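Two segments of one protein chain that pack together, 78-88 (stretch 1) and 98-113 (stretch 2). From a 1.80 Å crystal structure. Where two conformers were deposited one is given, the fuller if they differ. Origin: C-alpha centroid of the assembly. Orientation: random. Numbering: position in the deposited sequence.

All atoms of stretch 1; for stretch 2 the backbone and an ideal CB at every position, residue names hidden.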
# COMPACT_ATOMS: atom_id res chain seq x y z
N GLN A 78 18.30 30.73 21.91
CA GLN A 78 18.82 32.09 21.84
C GLN A 78 18.40 32.90 23.07
O GLN A 78 19.14 33.75 23.54
CB GLN A 78 18.36 32.79 20.55
CG GLN A 78 19.05 34.15 20.31
CD GLN A 78 20.55 34.01 20.09
OE1 GLN A 78 21.00 33.23 19.26
NE2 GLN A 78 21.33 34.78 20.84
N ALA A 79 17.20 32.62 23.58
CA ALA A 79 16.69 33.33 24.74
C ALA A 79 17.48 32.97 26.00
O ALA A 79 17.80 33.84 26.81
CB ALA A 79 15.21 33.04 24.94
N VAL A 80 17.79 31.69 26.16
CA VAL A 80 18.61 31.26 27.29
C VAL A 80 20.01 31.84 27.17
O VAL A 80 20.60 32.31 28.17
CB VAL A 80 18.65 29.72 27.42
CG1 VAL A 80 19.75 29.28 28.38
CG2 VAL A 80 17.32 29.21 27.91
N LYS A 81 20.55 31.85 25.96
CA LYS A 81 21.88 32.40 25.73
C LYS A 81 21.89 33.90 26.05
O LYS A 81 22.85 34.41 26.66
CB LYS A 81 22.30 32.18 24.29
CG LYS A 81 23.73 32.60 23.97
CD LYS A 81 24.01 32.46 22.48
CE LYS A 81 25.49 32.66 22.20
NZ LYS A 81 25.78 32.56 20.75
N ASP A 82 20.83 34.60 25.66
CA ASP A 82 20.74 36.05 25.88
C ASP A 82 20.59 36.42 27.36
O ASP A 82 21.21 37.37 27.83
CB ASP A 82 19.61 36.67 25.06
CG ASP A 82 19.90 36.69 23.56
OD1 ASP A 82 21.04 36.35 23.18
OD2 ASP A 82 18.99 37.05 22.78
N LEU A 83 19.78 35.66 28.10
CA LEU A 83 19.63 35.87 29.55
C LEU A 83 20.90 35.52 30.32
O LEU A 83 21.35 36.28 31.18
CB LEU A 83 18.46 35.07 30.11
CG LEU A 83 18.18 35.23 31.60
CD1 LEU A 83 17.99 36.70 31.97
CD2 LEU A 83 16.97 34.40 32.04
N SER A 84 21.47 34.35 30.02
CA SER A 84 22.68 33.93 30.72
C SER A 84 23.82 34.92 30.47
O SER A 84 24.68 35.10 31.33
CB SER A 84 23.09 32.52 30.30
OG SER A 84 23.38 32.46 28.92
N LYS A 85 23.83 35.55 29.30
CA LYS A 85 24.87 36.52 28.96
C LYS A 85 24.94 37.63 30.00
O LYS A 85 26.02 38.02 30.44
CB LYS A 85 24.63 37.11 27.56
CG LYS A 85 25.56 38.27 27.21
CD LYS A 85 25.19 38.92 25.89
CE LYS A 85 25.94 40.23 25.67
NZ LYS A 85 27.41 40.02 25.57
N VAL A 86 23.77 38.13 30.40
CA VAL A 86 23.69 39.17 31.41
C VAL A 86 24.15 38.65 32.77
O VAL A 86 24.90 39.34 33.47
CB VAL A 86 22.27 39.76 31.51
CG1 VAL A 86 22.20 40.84 32.58
CG2 VAL A 86 21.84 40.32 30.16
N PHE A 87 23.73 37.44 33.14
CA PHE A 87 24.13 36.82 34.39
C PHE A 87 25.65 36.63 34.43
O PHE A 87 26.31 36.92 35.43
CB PHE A 87 23.49 35.43 34.55
CG PHE A 87 22.00 35.45 34.81
CD1 PHE A 87 21.33 36.63 35.11
CD2 PHE A 87 21.28 34.26 34.77
CE1 PHE A 87 19.96 36.62 35.36
CE2 PHE A 87 19.91 34.25 35.01
CZ PHE A 87 19.25 35.43 35.31
N ILE A 88 26.19 36.11 33.33
CA ILE A 88 27.60 35.76 33.24
C ILE A 88 28.48 37.01 33.28
O ILE A 88 29.56 37.00 33.88
CB ILE A 88 27.86 34.96 31.94
CG1 ILE A 88 27.28 33.55 32.07
CG2 ILE A 88 29.35 34.90 31.62
CD1 ILE A 88 26.98 32.88 30.73
N UNK A 98 21.11 40.34 42.30
CA UNK A 98 20.15 41.43 42.11
C UNK A 98 19.46 41.37 40.75
O UNK A 98 18.25 41.60 40.64
CB UNK A 98 20.85 42.78 42.27
N UNK A 99 20.23 41.08 39.71
CA UNK A 99 19.67 40.99 38.36
C UNK A 99 18.68 39.82 38.26
O UNK A 99 17.60 39.96 37.68
CB UNK A 99 20.79 40.83 37.33
N UNK A 100 19.05 38.69 38.85
CA UNK A 100 18.18 37.52 38.92
C UNK A 100 16.84 37.85 39.58
O UNK A 100 15.78 37.60 39.00
CB UNK A 100 18.88 36.39 39.69
N UNK A 101 16.90 38.39 40.79
CA UNK A 101 15.70 38.77 41.54
C UNK A 101 14.80 39.74 40.76
O UNK A 101 13.58 39.60 40.76
CB UNK A 101 16.10 39.40 42.87
N UNK A 102 15.42 40.71 40.09
CA UNK A 102 14.65 41.70 39.33
C UNK A 102 13.96 41.11 38.10
O UNK A 102 12.83 41.48 37.78
CB UNK A 102 15.57 42.84 38.89
N UNK A 103 14.65 40.20 37.41
CA UNK A 103 14.16 39.71 36.12
C UNK A 103 13.22 38.50 36.25
O UNK A 103 12.47 38.18 35.33
CB UNK A 103 15.35 39.34 35.23
N UNK A 104 13.25 37.86 37.42
CA UNK A 104 12.56 36.59 37.63
C UNK A 104 11.06 36.62 37.32
O UNK A 104 10.53 35.65 36.77
CB UNK A 104 12.76 36.15 39.08
N UNK A 105 10.39 37.72 37.66
CA UNK A 105 8.95 37.85 37.39
C UNK A 105 8.62 38.04 35.91
O UNK A 105 7.46 37.95 35.52
CB UNK A 105 8.38 39.03 38.18
N UNK A 106 9.63 38.31 35.09
CA UNK A 106 9.42 38.76 33.73
C UNK A 106 9.89 37.79 32.66
O UNK A 106 9.73 38.05 31.47
CB UNK A 106 10.13 40.10 33.53
N UNK A 107 10.47 36.67 33.09
CA UNK A 107 10.99 35.66 32.17
C UNK A 107 10.33 34.31 32.41
O UNK A 107 9.92 34.00 33.53
CB UNK A 107 12.51 35.54 32.32
N UNK A 108 10.20 33.53 31.34
CA UNK A 108 9.73 32.15 31.42
C UNK A 108 10.54 31.40 32.49
O UNK A 108 11.76 31.51 32.52
CB UNK A 108 9.85 31.46 30.06
N UNK A 109 9.87 30.67 33.38
CA UNK A 109 10.59 30.10 34.51
C UNK A 109 11.60 29.03 34.10
O UNK A 109 12.67 28.96 34.70
CB UNK A 109 9.59 29.51 35.51
N UNK A 110 11.29 28.23 33.09
CA UNK A 110 12.23 27.20 32.64
C UNK A 110 13.43 27.82 31.93
O UNK A 110 14.56 27.35 32.07
CB UNK A 110 11.53 26.21 31.71
N UNK A 111 13.18 28.88 31.17
CA UNK A 111 14.25 29.63 30.53
C UNK A 111 15.14 30.26 31.62
O UNK A 111 16.37 30.24 31.52
CB UNK A 111 13.68 30.70 29.60
N UNK A 112 14.51 30.77 32.68
CA UNK A 112 15.24 31.34 33.82
C UNK A 112 16.18 30.31 34.46
O UNK A 112 17.38 30.56 34.63
CB UNK A 112 14.26 31.87 34.87
N UNK A 113 15.62 29.15 34.80
CA UNK A 113 16.40 28.05 35.37
C UNK A 113 17.54 27.57 34.47
O UNK A 113 18.64 27.33 34.95
CB UNK A 113 15.47 26.87 35.67

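Stretch 1 is one helix, and the side it offers is apolar: Ala-79, Val-80, Leu-83, Val-86 and Phe-87. No charged or polar side chain of it comes near stretch 2, so the positions that face it call for packing, not pairing.

Position 98 has nothing of stretch 1 within 5.5 Å of its ideal CB; almost any helix-compatible residue would suit. It is Asp-98.

At position 99 CA-to-CB points toward stretch 1, and the ideal CB lies 4.7 Å from Phe-87 CE1 and 5.0 Å from Val-86 CG1. That gap invites a compact aliphatic group: valine, isoleucine or perhaps alanine. The residue is Val-99 (chi1 t), whose CG1 reaches both neighbours, 3.9 Å from Val-86 CG1 and 3.9 Å from Phe-87 CE1, the latter at the ring edge.

Position 100 points sideways, its ideal CB already 4.5 Å from Phe-87 CE1. A small residue suffices; Ala-100 lays its CB 4.5 Å from Phe-87 CE1, while the backbone itself is close, with Ala-100 CA 4.1 Å from Phe-87 CE1.

Positions 101 and 102 have no neighbour in stretch 1 and leave the choice open; they are Ile-101 and Met-102.

Position 103 points toward stretch 1, with the ideal CB 5.0 Å from Leu-83 CD1 and 5.4 Å from Phe-87 CE1. A medium aliphatic residue would bridge the two. Val-103 does so with CG1, 4.3 Å from Leu-83 CD1 and 4.2 Å from Phe-87 CZ.

Positions 104 to 106 are unconstrained by stretch 1: Lys-104, Asp-105 and His-106.

Position 107 has extended angles (-122/150) and points toward Leu-83, whose CD2 is 4.6 Å from the ideal CB. A beta-branched or other aliphatic residue would suit; Val-107 places CG1 4.4 Å from Leu-83 CD2.

Position 108 directly precedes a helix, where Asn, Asp, Ser or Thr can cap. Asn-108 OD1 accepts from the backbone N of position 111 at 2.9 Å, a capping bond.

Positions 109 and 110 lack neighbours in stretch 1; they are Ser-109 and Ala-110.

Position 111 is sideways, yet its CA is 5.7 Å from Val-80 CA and its ideal CB 4.3 Å from Val-80 CG2. Such proximity favours a compact aliphatic residue. Val-111 sets CG1 3.8 Å from Val-80 CG2 and 4.5 Å from Ala-79 CB.

Position 112 points away, although Leu-83 CD2 is 4.7 Å from the ideal CB. A side chain that extends beyond CB could come back to Phe-87; an aromatic residue, methionine or leucine would serve. Phe-112 brings CE1 to 3.9 Å from Phe-87 CZ, joining Val-99, Ala-100 and Val-103 around that knob.

Position 113 points away, leaving its identity open: Leu-113.

Stretch 2 (98-113) DVAIMVKDHVNSAVFL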
# COMPACT_ATOMS: atom_id res chain seq x y z
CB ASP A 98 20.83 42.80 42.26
CG ASP A 98 21.33 43.05 43.67
OD1 ASP A 98 20.89 42.35 44.61
OD2 ASP A 98 22.16 43.97 43.83
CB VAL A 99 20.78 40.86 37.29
CG1 VAL A 99 20.19 40.45 35.95
CG2 VAL A 99 21.55 42.16 37.17
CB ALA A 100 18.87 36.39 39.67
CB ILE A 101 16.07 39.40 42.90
CG1 ILE A 101 16.67 38.34 43.83
CG2 ILE A 101 14.85 40.04 43.56
CD1 ILE A 101 15.71 37.23 44.18
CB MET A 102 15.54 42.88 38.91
CG MET A 102 14.80 43.95 38.12
SD MET A 102 15.74 45.48 37.86
CE MET A 102 16.02 45.97 39.56
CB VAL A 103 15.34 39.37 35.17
CG1 VAL A 103 15.92 38.01 35.50
CG2 VAL A 103 14.90 39.42 33.73
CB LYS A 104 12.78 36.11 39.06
CG LYS A 104 12.12 34.79 39.38
CD LYS A 104 12.32 34.43 40.84
CE LYS A 104 12.02 32.97 41.09
NZ LYS A 104 10.58 32.62 41.17
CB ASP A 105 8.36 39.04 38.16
CG ASP A 105 8.09 38.72 39.62
OD1 ASP A 105 7.71 37.57 39.93
OD2 ASP A 105 8.25 39.63 40.46
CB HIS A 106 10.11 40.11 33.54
CG HIS A 106 9.72 41.12 34.56
ND1 HIS A 106 8.65 41.98 34.39
CD2 HIS A 106 10.22 41.38 35.80
CE1 HIS A 106 8.53 42.75 35.46
NE2 HIS A 106 9.46 42.40 36.33
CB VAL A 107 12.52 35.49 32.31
CG1 VAL A 107 13.25 36.69 31.75
CG2 VAL A 107 12.89 35.26 33.75
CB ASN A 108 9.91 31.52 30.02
CG ASN A 108 9.60 30.05 30.00
OD1 ASN A 108 10.37 29.25 30.51
ND2 ASN A 108 8.48 29.68 29.38
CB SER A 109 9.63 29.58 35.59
OG SER A 109 8.65 28.72 35.05
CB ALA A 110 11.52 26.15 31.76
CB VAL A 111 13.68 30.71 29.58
CG1 VAL A 111 14.75 31.73 29.18
CG2 VAL A 111 13.07 30.05 28.34
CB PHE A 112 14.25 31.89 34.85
CG PHE A 112 14.89 32.46 36.08
CD1 PHE A 112 15.42 33.75 36.06
CD2 PHE A 112 14.96 31.73 37.26
CE1 PHE A 112 16.01 34.29 37.20
CE2 PHE A 112 15.56 32.26 38.39
CZ PHE A 112 16.08 33.54 38.36
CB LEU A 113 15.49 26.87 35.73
CG LEU A 113 14.57 27.13 36.91
CD1 LEU A 113 13.65 25.95 37.13
CD2 LEU A 113 15.40 27.41 38.16
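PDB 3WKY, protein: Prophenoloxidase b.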